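Long-range contacts in protein kinase domain-containing protein (Chaetomium thermophilum, PDB 6Z3U), which probably acts as the cyclin-dependent serine/threonine kinase of the CAK complex, using ATP to phosphorylate proteins such as the RNA polymerase II C-terminal domain: residues R146-H151 with W209-N214; F215-D220 with R243-P248; V277-V282 with I372-M377; A199-L204 with M284-L289. All blocks are in the same frame, centred on the assembly; numbering follows the deposited sequence.

In the fold
All four contacts lie within the kinase domain, and three of them interlock through helix 194-213 and helix 276-291. Contact 1 joins helix 136-148 of the N-lobe to the C-terminal end of helix 194-213, which runs directly into strand 216-217 of contact 2, about 12 Å away between centres. Contacts 1, 2 and 3 follow in series along the chain, whereas the segments of contact 4 alternate with those of contacts 1 and 3. Asp278 of contact 3 bonds to His212, His218 and Arg219. Contacts 1, 2 and 3 touch one another and contact 4 joins through contact 3, about 11 Å away between centres, linking the lobe interface, the catalytic loop and the deep C-lobe.

Contact 1 (R146-H151 with W209-N214); sequences RELRGH and WWCHEN
The backbones come closest where the C-terminal part of helix 136-148 passes the last turn of helix 194-213, with Leu148 CA 6.9 Å from Cys211 CA, and a type II beta turn from Leu148 to His151 then folds along Trp210. This is the kinase lobe interface, where the C-helix and the loop after it rest on the C-lobe. Trp210, its CG anti to the backbone N (chi1 -178°), is gripped from several sides. In the ring plane its N-H donates to Leu148 O (NE1 to O 3.1 Å, 155° at the hydrogen), arriving from above the carbonyl plane. Over one face lies His151 in an offset stack, the imidazole and five-membered ring centroids 4.6 Å apart and the planes at 17°. Leu148 divides its branches: CD2 meets Trp210 CD1 at 3.7 Å, while CD1 reaches Cys211 SG, also at 3.7 Å. Met9 of the RING-type subunit packs on His151, Trp209 and Trp210, and Arg146 forms a salt bridge to Glu19 of the cyclin subunit. Over the opposite indole face, Asn214 turns its amide back to the helix end, ND2 donating almost straight to Trp210 O at 2.7 Å.

Contact 2 (F215-D220 with R243-P248); sequences FILHRD and RSFADP
The strand that leads into the catalytic loop pairs with a strand of the activation segment. Phe215, with positive phi, is the C-prime residue of the Schellman motif ending helix 194-213, and the chain then enters a short antiparallel ladder. Leu217 and Arg243 form its hydrogen-bonded pair, Leu217 N to Arg243 O at 2.8 Å and Arg243 N to Leu217 O at 3.0 Å, both in the carbonyl plane; Phe245 N extends it to Phe215 O at 3.0 Å, from above the carbonyl plane. In the kinase fold this ladder precedes the catalytic-loop HRD motif, His218 to Asp220, whose aspartate is the probable proton acceptor. Phe245 packs flat on the turn: Phe215 CA sits 3.4 Å from the ring centroid, almost on its normal, while the edge of the Phe215 ring faces it, planes at 73°. Leu217 crosses the Phe245 side chain at about a right angle, CD2 reaching CE1 at 3.4 Å. An alanine at Phe245 would remove this ring and would probably loosen the packing of Phe215 and Leu217 against residues 243-248. Arg219, bent at chi3, lays one guanidinium face over Arg243 CB, CZ to CB 3.3 Å, and donates through NH2 to Leu241 O.

Contact 3 (V277-V282 with I372-M377); sequences VDIWSV and ITAREM
Apolar contacts centre on Ile279, which projects from helix 276-291 into the corner where residues 372-377 turn into helix 374-378. Its branches have different partners. Ile279 CG2 rests against the backbone Ile372 O at 3.3 Å and more loosely on Ile372 CG2, while CD1 lies 4.1 Å from Ala374 CB. Between these two, Met377 arrives tip to tip: its chain is extended as far as the sulfur and then bends (chi3 -71°), bringing the terminal methyl CE to 3.5 Å from Ile279 CG1. One turn further along, Val282 CG1 touches Met377 SD at 4.2 Å. An alanine at Ile279 would lack these outer branches and would probably weaken the packing of Met377 and Ala374 against helix 276-291. The polar bonds that fix the helix start are local to residues 372-377. Thr373 is the N-cap, its OG1 accepting from Glu376 N at 3.2 Å, and Glu376 OE1 accepts from Thr373 N at 3.0 Å, so that the two residues close a capping box. Beyond the two segments, a salt bridge joins Arg375 to Glu213, and Asp278 accepts from the backbone N of His218 and of Arg219 and bonds to His212, tethering the catalytic loop. Such a central helix, buried among other helices and holding the HRD segment by its aspartate, is typical of the C-lobe of protein kinases.

Contact 4 (A199-L204 with M284-L289); sequences AWMGML and MVFAEL
Met201 and Phe286 cross at about a right angle at the closest backbone approach of two nearly antiparallel helices, whose short segments have axes 11.0 Å apart at an angle of 167°. Met201 CG is anti to the carbonyl carbon, and bends at chi2 (-63°) and chi3 (-61°) curl the thioether over the base of the Phe286 side chain. The methyl CE thereby comes 3.4 Å from Phe286 CB, and the sulfur SD stands 4.5 Å from the centroid of the Phe286 ring, meeting it obliquely in a Met-aromatic contact. Phe286 has CG anti to its backbone N; its ring also meets that of Trp382, while Met201 packs on Trp382 and Trp383.

Toward the start of segment 199-204, Leu289 presents both methyls to helix 194-213. Its CD1 lies 3.9 Å from Met201 SD, the two side chains sliding past each other in opposite directions. CD2 approaches Trp200 obliquely and touches CE3, on the benzene part of the indole, at 3.8 Å. The Trp200 and Tyr192 rings meet edge-to-face. At the other end, Leu204 and Val285 cross obliquely, Leu204 CD2 meeting Val285 CG1 at 3.9 Å.

These are the two long helices at the heart of the kinase C-lobe, and all six touching residues are buried. Because aliphatic and aromatic carbons and one thioether sulfur are all that meet between the two segments, their association here rests on hydrophobic burial and van der Waals contact, without a polar bond between the segments.

Contact 1 (R146-H151 with W209-N214)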
# COMPACT_ATOMS: atom_id res chain seq x y z
N ARG B 146 1.21 -7.45 -1.91
CA ARG B 146 1.99 -7.91 -0.76
C ARG B 146 1.23 -7.64 0.54
O ARG B 146 1.28 -8.45 1.47
CB ARG B 146 3.35 -7.21 -0.74
CG ARG B 146 4.18 -7.49 0.50
CD ARG B 146 4.46 -8.97 0.66
NE ARG B 146 5.17 -9.27 1.90
CZ ARG B 146 4.59 -9.39 3.09
NH1 ARG B 146 3.27 -9.24 3.21
NH2 ARG B 146 5.32 -9.66 4.16
N GLU B 147 0.52 -6.52 0.61
CA GLU B 147 -0.20 -6.16 1.83
C GLU B 147 -1.34 -7.14 2.10
O GLU B 147 -1.55 -7.55 3.25
CB GLU B 147 -0.74 -4.74 1.71
CG GLU B 147 -0.42 -3.83 2.89
CD GLU B 147 -0.73 -2.37 2.58
OE1 GLU B 147 -1.52 -1.75 3.33
OE2 GLU B 147 -0.19 -1.84 1.59
N LEU B 148 -2.06 -7.54 1.06
CA LEU B 148 -3.23 -8.40 1.18
C LEU B 148 -2.88 -9.88 1.14
O LEU B 148 -3.78 -10.72 1.29
CB LEU B 148 -4.23 -8.08 0.07
CG LEU B 148 -4.93 -6.73 0.22
CD1 LEU B 148 -5.68 -6.39 -1.05
CD2 LEU B 148 -5.87 -6.74 1.41
N ARG B 149 -1.61 -10.22 0.93
CA ARG B 149 -1.21 -11.61 0.81
C ARG B 149 -1.70 -12.43 2.00
O ARG B 149 -1.66 -11.98 3.14
CB ARG B 149 0.31 -11.68 0.69
CG ARG B 149 1.06 -12.21 1.92
CD ARG B 149 2.54 -12.19 1.61
NE ARG B 149 3.08 -13.51 1.32
CZ ARG B 149 4.36 -13.74 1.03
NH1 ARG B 149 5.21 -12.73 0.96
NH2 ARG B 149 4.77 -14.97 0.78
N GLY B 150 -2.17 -13.64 1.71
CA GLY B 150 -2.64 -14.57 2.72
C GLY B 150 -4.10 -14.94 2.61
O GLY B 150 -4.52 -15.93 3.23
N HIS B 151 -4.90 -14.19 1.86
CA HIS B 151 -6.31 -14.54 1.83
C HIS B 151 -6.61 -15.44 0.64
O HIS B 151 -6.04 -15.25 -0.44
CB HIS B 151 -7.18 -13.29 1.75
CG HIS B 151 -8.62 -13.54 2.04
ND1 HIS B 151 -9.55 -13.78 1.05
CD2 HIS B 151 -9.31 -13.59 3.21
CE1 HIS B 151 -10.74 -13.96 1.59
NE2 HIS B 151 -10.62 -13.86 2.90
N TRP B 209 -14.28 -7.81 1.42
CA TRP B 209 -14.22 -7.65 2.86
C TRP B 209 -12.78 -7.61 3.35
O TRP B 209 -12.42 -6.77 4.18
CB TRP B 209 -14.99 -8.77 3.55
CG TRP B 209 -14.75 -8.84 5.03
CD1 TRP B 209 -15.37 -8.11 6.00
CD2 TRP B 209 -13.80 -9.68 5.71
NE1 TRP B 209 -14.88 -8.44 7.24
CE2 TRP B 209 -13.91 -9.40 7.09
CE3 TRP B 209 -12.88 -10.63 5.29
CZ2 TRP B 209 -13.13 -10.05 8.04
CZ3 TRP B 209 -12.10 -11.27 6.24
CH2 TRP B 209 -12.24 -10.98 7.60
N TRP B 210 -11.94 -8.50 2.83
CA TRP B 210 -10.55 -8.54 3.26
C TRP B 210 -9.80 -7.29 2.82
O TRP B 210 -8.95 -6.78 3.56
CB TRP B 210 -9.87 -9.79 2.70
CG TRP B 210 -8.45 -9.94 3.13
CD1 TRP B 210 -7.36 -9.98 2.32
CD2 TRP B 210 -7.97 -10.05 4.47
NE1 TRP B 210 -6.22 -10.12 3.07
CE2 TRP B 210 -6.57 -10.17 4.39
CE3 TRP B 210 -8.58 -10.07 5.72
CZ2 TRP B 210 -5.77 -10.30 5.53
CZ3 TRP B 210 -7.79 -10.20 6.85
CH2 TRP B 210 -6.40 -10.32 6.74
N CYS B 211 -10.10 -6.77 1.63
CA CYS B 211 -9.50 -5.52 1.20
C CYS B 211 -9.82 -4.40 2.17
O CYS B 211 -8.93 -3.70 2.65
CB CYS B 211 -9.99 -5.16 -0.20
SG CYS B 211 -9.34 -6.19 -1.52
N HIS B 212 -11.10 -4.24 2.49
CA HIS B 212 -11.50 -3.16 3.39
C HIS B 212 -11.04 -3.42 4.82
O HIS B 212 -10.73 -2.48 5.55
CB HIS B 212 -13.02 -2.98 3.34
CG HIS B 212 -13.52 -2.57 1.99
ND1 HIS B 212 -14.86 -2.38 1.72
CD2 HIS B 212 -12.87 -2.32 0.83
CE1 HIS B 212 -15.01 -2.03 0.45
NE2 HIS B 212 -13.81 -1.99 -0.11
N GLU B 213 -10.98 -4.69 5.23
CA GLU B 213 -10.43 -5.02 6.54
C GLU B 213 -9.00 -4.51 6.68
O GLU B 213 -8.56 -4.22 7.80
CB GLU B 213 -10.49 -6.53 6.77
CG GLU B 213 -10.69 -6.95 8.23
CD GLU B 213 -12.03 -6.50 8.80
OE1 GLU B 213 -12.14 -6.37 10.04
OE2 GLU B 213 -12.98 -6.28 8.01
N ASN B 214 -8.27 -4.42 5.57
CA ASN B 214 -6.91 -3.91 5.55
C ASN B 214 -6.83 -2.49 4.98
O ASN B 214 -5.76 -2.06 4.54
CB ASN B 214 -6.01 -4.84 4.74
CG ASN B 214 -5.84 -6.19 5.41
OD1 ASN B 214 -4.88 -6.42 6.15
ND2 ASN B 214 -6.78 -7.09 5.16

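Contact 2 (F215-D220 with R243-P248)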
# COMPACT_ATOMS: atom_id res chain seq x y z
N PHE B 215 -7.96 -1.77 4.97
CA PHE B 215 -7.99 -0.36 4.59
C PHE B 215 -7.43 -0.15 3.19
O PHE B 215 -6.57 0.71 2.96
CB PHE B 215 -7.25 0.49 5.62
CG PHE B 215 -7.55 0.12 7.04
CD1 PHE B 215 -8.81 0.33 7.57
CD2 PHE B 215 -6.57 -0.43 7.85
CE1 PHE B 215 -9.09 -0.00 8.87
CE2 PHE B 215 -6.85 -0.77 9.16
CZ PHE B 215 -8.11 -0.55 9.67
N ILE B 216 -7.93 -0.94 2.24
CA ILE B 216 -7.52 -0.86 0.85
C ILE B 216 -8.77 -0.85 -0.01
O ILE B 216 -9.66 -1.69 0.17
CB ILE B 216 -6.61 -2.04 0.45
CG1 ILE B 216 -5.30 -1.98 1.24
CG2 ILE B 216 -6.33 -2.01 -1.04
CD1 ILE B 216 -4.56 -3.29 1.28
N LEU B 217 -8.85 0.10 -0.93
CA LEU B 217 -9.92 0.15 -1.92
C LEU B 217 -9.41 -0.43 -3.23
O LEU B 217 -8.30 -0.10 -3.67
CB LEU B 217 -10.40 1.59 -2.13
CG LEU B 217 -11.03 2.28 -0.92
CD1 LEU B 217 -11.28 3.76 -1.23
CD2 LEU B 217 -12.32 1.59 -0.52
N HIS B 218 -10.21 -1.30 -3.85
CA HIS B 218 -9.80 -1.91 -5.11
C HIS B 218 -10.08 -0.99 -6.30
O HIS B 218 -9.21 -0.76 -7.14
CB HIS B 218 -10.51 -3.26 -5.29
CG HIS B 218 -10.06 -4.02 -6.49
ND1 HIS B 218 -10.63 -3.85 -7.74
CD2 HIS B 218 -9.11 -4.97 -6.64
CE1 HIS B 218 -10.05 -4.66 -8.60
NE2 HIS B 218 -9.12 -5.35 -7.97
N ARG B 219 -11.31 -0.47 -6.38
CA ARG B 219 -11.68 0.57 -7.34
C ARG B 219 -11.55 0.10 -8.78
O ARG B 219 -11.26 0.90 -9.68
CB ARG B 219 -10.87 1.85 -7.11
CG ARG B 219 -10.94 2.36 -5.68
CD ARG B 219 -10.19 3.67 -5.46
NE ARG B 219 -8.90 3.72 -6.13
CZ ARG B 219 -8.05 4.73 -6.02
NH1 ARG B 219 -8.35 5.77 -5.25
NH2 ARG B 219 -6.89 4.70 -6.67
N ASP B 220 -11.75 -1.19 -9.03
CA ASP B 220 -11.90 -1.68 -10.40
C ASP B 220 -12.46 -3.10 -10.43
O ASP B 220 -11.97 -3.94 -11.18
CB ASP B 220 -10.56 -1.64 -11.15
CG ASP B 220 -10.74 -1.73 -12.66
OD1 ASP B 220 -11.88 -1.55 -13.13
OD2 ASP B 220 -9.75 -1.99 -13.37
N ARG B 243 -6.03 1.79 -3.81
CA ARG B 243 -5.49 2.85 -2.98
C ARG B 243 -5.88 2.61 -1.53
O ARG B 243 -6.96 2.08 -1.24
CB ARG B 243 -6.01 4.22 -3.44
CG ARG B 243 -5.26 5.41 -2.85
CD ARG B 243 -6.21 6.54 -2.50
NE ARG B 243 -5.50 7.81 -2.29
CZ ARG B 243 -4.85 8.13 -1.18
NH1 ARG B 243 -4.80 7.28 -0.16
NH2 ARG B 243 -4.24 9.30 -1.08
N SER B 244 -4.99 3.00 -0.62
CA SER B 244 -5.27 2.90 0.80
C SER B 244 -6.34 3.91 1.20
O SER B 244 -6.48 4.97 0.58
CB SER B 244 -4.00 3.13 1.62
OG SER B 244 -3.05 2.10 1.41
N PHE B 245 -7.07 3.59 2.26
CA PHE B 245 -8.08 4.51 2.77
C PHE B 245 -7.48 5.88 3.04
O PHE B 245 -6.55 6.01 3.84
CB PHE B 245 -8.71 3.95 4.05
CG PHE B 245 -9.63 2.78 3.83
CD1 PHE B 245 -9.71 2.16 2.59
CD2 PHE B 245 -10.43 2.32 4.86
CE1 PHE B 245 -10.57 1.09 2.40
CE2 PHE B 245 -11.28 1.26 4.67
CZ PHE B 245 -11.35 0.64 3.44
N ALA B 246 -8.02 6.90 2.38
CA ALA B 246 -7.53 8.25 2.56
C ALA B 246 -7.98 8.82 3.90
O ALA B 246 -9.02 8.43 4.45
CB ALA B 246 -8.02 9.15 1.43
N ASP B 247 -7.19 9.74 4.44
CA ASP B 247 -7.56 10.41 5.67
C ASP B 247 -8.61 11.47 5.39
O ASP B 247 -8.85 11.84 4.24
CB ASP B 247 -6.33 11.05 6.30
CG ASP B 247 -5.43 10.04 6.98
OD1 ASP B 247 -5.80 8.85 7.02
OD2 ASP B 247 -4.36 10.44 7.49
N PRO B 248 -9.28 11.97 6.43
CA PRO B 248 -10.27 13.03 6.23
C PRO B 248 -9.61 14.29 5.67
O PRO B 248 -8.59 14.75 6.18
CB PRO B 248 -10.84 13.26 7.63
CG PRO B 248 -10.55 12.01 8.38
CD PRO B 248 -9.24 11.51 7.83

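Contact 3 (V277-V282 with I372-M377)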
# COMPACT_ATOMS: atom_id res chain seq x y z
N VAL B 277 -17.94 2.58 -2.43
CA VAL B 277 -17.73 2.62 -3.87
C VAL B 277 -17.47 1.23 -4.42
O VAL B 277 -17.89 0.90 -5.54
CB VAL B 277 -16.59 3.59 -4.23
CG1 VAL B 277 -16.96 5.01 -3.85
CG2 VAL B 277 -15.29 3.16 -3.56
N ASP B 278 -16.77 0.38 -3.65
CA ASP B 278 -16.51 -0.98 -4.10
C ASP B 278 -17.75 -1.86 -3.98
O ASP B 278 -17.98 -2.73 -4.83
CB ASP B 278 -15.35 -1.60 -3.31
CG ASP B 278 -13.99 -1.17 -3.84
OD1 ASP B 278 -13.89 -0.85 -5.04
OD2 ASP B 278 -13.03 -1.17 -3.05
N ILE B 279 -18.55 -1.66 -2.93
CA ILE B 279 -19.75 -2.47 -2.75
C ILE B 279 -20.69 -2.30 -3.94
O ILE B 279 -21.31 -3.26 -4.39
CB ILE B 279 -20.43 -2.11 -1.42
CG1 ILE B 279 -19.90 -2.99 -0.28
CG2 ILE B 279 -21.94 -2.26 -1.52
CD1 ILE B 279 -18.41 -2.92 -0.10
N TRP B 280 -20.78 -1.08 -4.47
CA TRP B 280 -21.63 -0.85 -5.63
C TRP B 280 -21.19 -1.70 -6.81
O TRP B 280 -22.01 -2.33 -7.49
CB TRP B 280 -21.60 0.63 -6.02
CG TRP B 280 -22.38 0.94 -7.26
CD1 TRP B 280 -21.98 0.77 -8.56
CD2 TRP B 280 -23.70 1.50 -7.32
NE1 TRP B 280 -22.97 1.18 -9.42
CE2 TRP B 280 -24.03 1.63 -8.69
CE3 TRP B 280 -24.63 1.90 -6.36
CZ2 TRP B 280 -25.26 2.14 -9.11
CZ3 TRP B 280 -25.84 2.40 -6.78
CH2 TRP B 280 -26.14 2.52 -8.14
N SER B 281 -19.88 -1.74 -7.08
CA SER B 281 -19.38 -2.57 -8.17
C SER B 281 -19.74 -4.04 -7.94
O SER B 281 -20.10 -4.75 -8.88
CB SER B 281 -17.87 -2.40 -8.30
OG SER B 281 -17.55 -1.08 -8.67
N VAL B 282 -19.65 -4.50 -6.69
CA VAL B 282 -20.08 -5.86 -6.38
C VAL B 282 -21.55 -6.03 -6.73
O VAL B 282 -21.95 -7.05 -7.32
CB VAL B 282 -19.80 -6.18 -4.90
CG1 VAL B 282 -20.51 -7.45 -4.50
CG2 VAL B 282 -18.31 -6.31 -4.68
N ILE B 372 -24.94 -1.02 2.01
CA ILE B 372 -24.43 -2.04 2.91
C ILE B 372 -22.91 -2.11 2.81
O ILE B 372 -22.32 -1.79 1.77
CB ILE B 372 -25.08 -3.40 2.61
CG1 ILE B 372 -24.65 -4.45 3.63
CG2 ILE B 372 -24.73 -3.86 1.20
CD1 ILE B 372 -25.37 -5.77 3.50
N THR B 373 -22.27 -2.51 3.90
CA THR B 373 -20.83 -2.68 3.94
C THR B 373 -20.46 -4.13 3.65
O THR B 373 -21.30 -5.03 3.65
CB THR B 373 -20.27 -2.26 5.30
OG1 THR B 373 -20.70 -3.19 6.30
CG2 THR B 373 -20.76 -0.86 5.66
N ALA B 374 -19.16 -4.36 3.41
CA ALA B 374 -18.72 -5.72 3.10
C ALA B 374 -18.91 -6.65 4.30
O ALA B 374 -19.33 -7.80 4.13
CB ALA B 374 -17.26 -5.70 2.66
N ARG B 375 -18.60 -6.18 5.51
CA ARG B 375 -18.82 -7.01 6.69
C ARG B 375 -20.30 -7.31 6.87
O ARG B 375 -20.69 -8.47 7.08
CB ARG B 375 -18.26 -6.32 7.93
CG ARG B 375 -18.87 -6.82 9.24
CD ARG B 375 -18.13 -6.30 10.47
NE ARG B 375 -16.92 -7.07 10.75
CZ ARG B 375 -15.67 -6.63 10.58
NH1 ARG B 375 -15.43 -5.40 10.14
NH2 ARG B 375 -14.65 -7.43 10.87
N GLU B 376 -21.15 -6.29 6.78
CA GLU B 376 -22.58 -6.52 6.85
C GLU B 376 -23.01 -7.52 5.78
O GLU B 376 -23.88 -8.37 6.02
CB GLU B 376 -23.34 -5.21 6.68
CG GLU B 376 -23.16 -4.22 7.82
CD GLU B 376 -23.73 -2.85 7.49
OE1 GLU B 376 -24.01 -2.61 6.30
OE2 GLU B 376 -23.89 -2.03 8.41
N MET B 377 -22.39 -7.44 4.60
CA MET B 377 -22.75 -8.33 3.51
C MET B 377 -22.53 -9.78 3.89
O MET B 377 -23.34 -10.65 3.56
CB MET B 377 -21.94 -7.95 2.27
CG MET B 377 -22.63 -8.22 0.95
SD MET B 377 -21.72 -7.54 -0.44
CE MET B 377 -22.00 -5.80 -0.18

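Contact 4 (A199-L204 with M284-L289)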
# COMPACT_ATOMS: atom_id res chain seq x y z
N ALA B 199 -22.13 -19.21 -4.53
CA ALA B 199 -20.76 -19.62 -4.21
C ALA B 199 -19.75 -18.59 -4.70
O ALA B 199 -18.82 -18.24 -3.97
CB ALA B 199 -20.47 -20.98 -4.83
N TRP B 200 -19.93 -18.09 -5.92
CA TRP B 200 -19.03 -17.06 -6.44
C TRP B 200 -19.13 -15.78 -5.63
O TRP B 200 -18.12 -15.22 -5.20
CB TRP B 200 -19.34 -16.80 -7.91
CG TRP B 200 -18.91 -17.89 -8.84
CD1 TRP B 200 -17.81 -18.70 -8.71
CD2 TRP B 200 -19.57 -18.31 -10.05
NE1 TRP B 200 -17.74 -19.58 -9.76
CE2 TRP B 200 -18.81 -19.37 -10.59
CE3 TRP B 200 -20.72 -17.89 -10.71
CZ2 TRP B 200 -19.17 -20.01 -11.77
CZ3 TRP B 200 -21.08 -18.53 -11.89
CH2 TRP B 200 -20.30 -19.58 -12.41
N MET B 201 -20.36 -15.30 -5.41
CA MET B 201 -20.54 -14.07 -4.66
C MET B 201 -19.94 -14.17 -3.26
O MET B 201 -19.42 -13.18 -2.74
CB MET B 201 -22.03 -13.73 -4.58
CG MET B 201 -22.63 -13.23 -5.89
SD MET B 201 -21.90 -11.68 -6.44
CE MET B 201 -22.31 -10.61 -5.07
N GLY B 202 -20.02 -15.34 -2.64
CA GLY B 202 -19.37 -15.53 -1.35
C GLY B 202 -17.87 -15.30 -1.42
O GLY B 202 -17.28 -14.70 -0.52
N MET B 203 -17.24 -15.78 -2.49
CA MET B 203 -15.81 -15.56 -2.67
C MET B 203 -15.51 -14.08 -2.89
O MET B 203 -14.64 -13.51 -2.22
CB MET B 203 -15.31 -16.39 -3.85
CG MET B 203 -15.40 -17.88 -3.61
SD MET B 203 -15.22 -18.85 -5.11
CE MET B 203 -15.33 -20.52 -4.46
N LEU B 204 -16.22 -13.45 -3.82
CA LEU B 204 -16.02 -12.03 -4.09
C LEU B 204 -16.23 -11.19 -2.83
O LEU B 204 -15.43 -10.30 -2.52
CB LEU B 204 -16.95 -11.57 -5.21
CG LEU B 204 -17.03 -10.06 -5.46
CD1 LEU B 204 -15.64 -9.50 -5.70
CD2 LEU B 204 -17.93 -9.76 -6.65
N MET B 284 -23.16 -4.62 -9.03
CA MET B 284 -23.28 -4.75 -10.48
C MET B 284 -22.78 -6.10 -10.96
O MET B 284 -23.33 -6.65 -11.92
CB MET B 284 -22.53 -3.61 -11.17
CG MET B 284 -23.18 -2.26 -10.99
SD MET B 284 -24.84 -2.21 -11.71
CE MET B 284 -25.61 -0.92 -10.75
N VAL B 285 -21.74 -6.65 -10.33
CA VAL B 285 -21.31 -8.01 -10.65
C VAL B 285 -22.37 -9.01 -10.23
O VAL B 285 -22.67 -9.97 -10.95
CB VAL B 285 -19.95 -8.31 -9.99
CG1 VAL B 285 -19.62 -9.78 -10.12
CG2 VAL B 285 -18.86 -7.46 -10.62
N PHE B 286 -22.98 -8.80 -9.06
CA PHE B 286 -24.08 -9.66 -8.64
C PHE B 286 -25.21 -9.61 -9.66
O PHE B 286 -25.69 -10.65 -10.11
CB PHE B 286 -24.57 -9.20 -7.26
CG PHE B 286 -25.49 -10.18 -6.57
CD1 PHE B 286 -25.79 -11.41 -7.13
CD2 PHE B 286 -26.06 -9.85 -5.35
CE1 PHE B 286 -26.64 -12.29 -6.49
CE2 PHE B 286 -26.91 -10.73 -4.71
CZ PHE B 286 -27.20 -11.95 -5.28
N ALA B 287 -25.62 -8.40 -10.04
CA ALA B 287 -26.71 -8.27 -11.01
C ALA B 287 -26.32 -8.87 -12.35
O ALA B 287 -27.14 -9.53 -13.01
CB ALA B 287 -27.10 -6.80 -11.17
N GLU B 288 -25.08 -8.65 -12.79
CA GLU B 288 -24.64 -9.20 -14.07
C GLU B 288 -24.64 -10.72 -14.06
O GLU B 288 -24.91 -11.35 -15.09
CB GLU B 288 -23.25 -8.68 -14.41
CG GLU B 288 -22.69 -9.22 -15.71
CD GLU B 288 -21.53 -8.40 -16.22
OE1 GLU B 288 -20.87 -8.85 -17.18
OE2 GLU B 288 -21.29 -7.31 -15.66
N LEU B 289 -24.34 -11.33 -12.91
CA LEU B 289 -24.37 -12.79 -12.83
C LEU B 289 -25.79 -13.32 -13.02
O LEU B 289 -25.99 -14.36 -13.66
CB LEU B 289 -23.81 -13.25 -11.49
CG LEU B 289 -22.29 -13.33 -11.42
CD1 LEU B 289 -21.82 -13.35 -9.97
CD2 LEU B 289 -21.79 -14.56 -12.16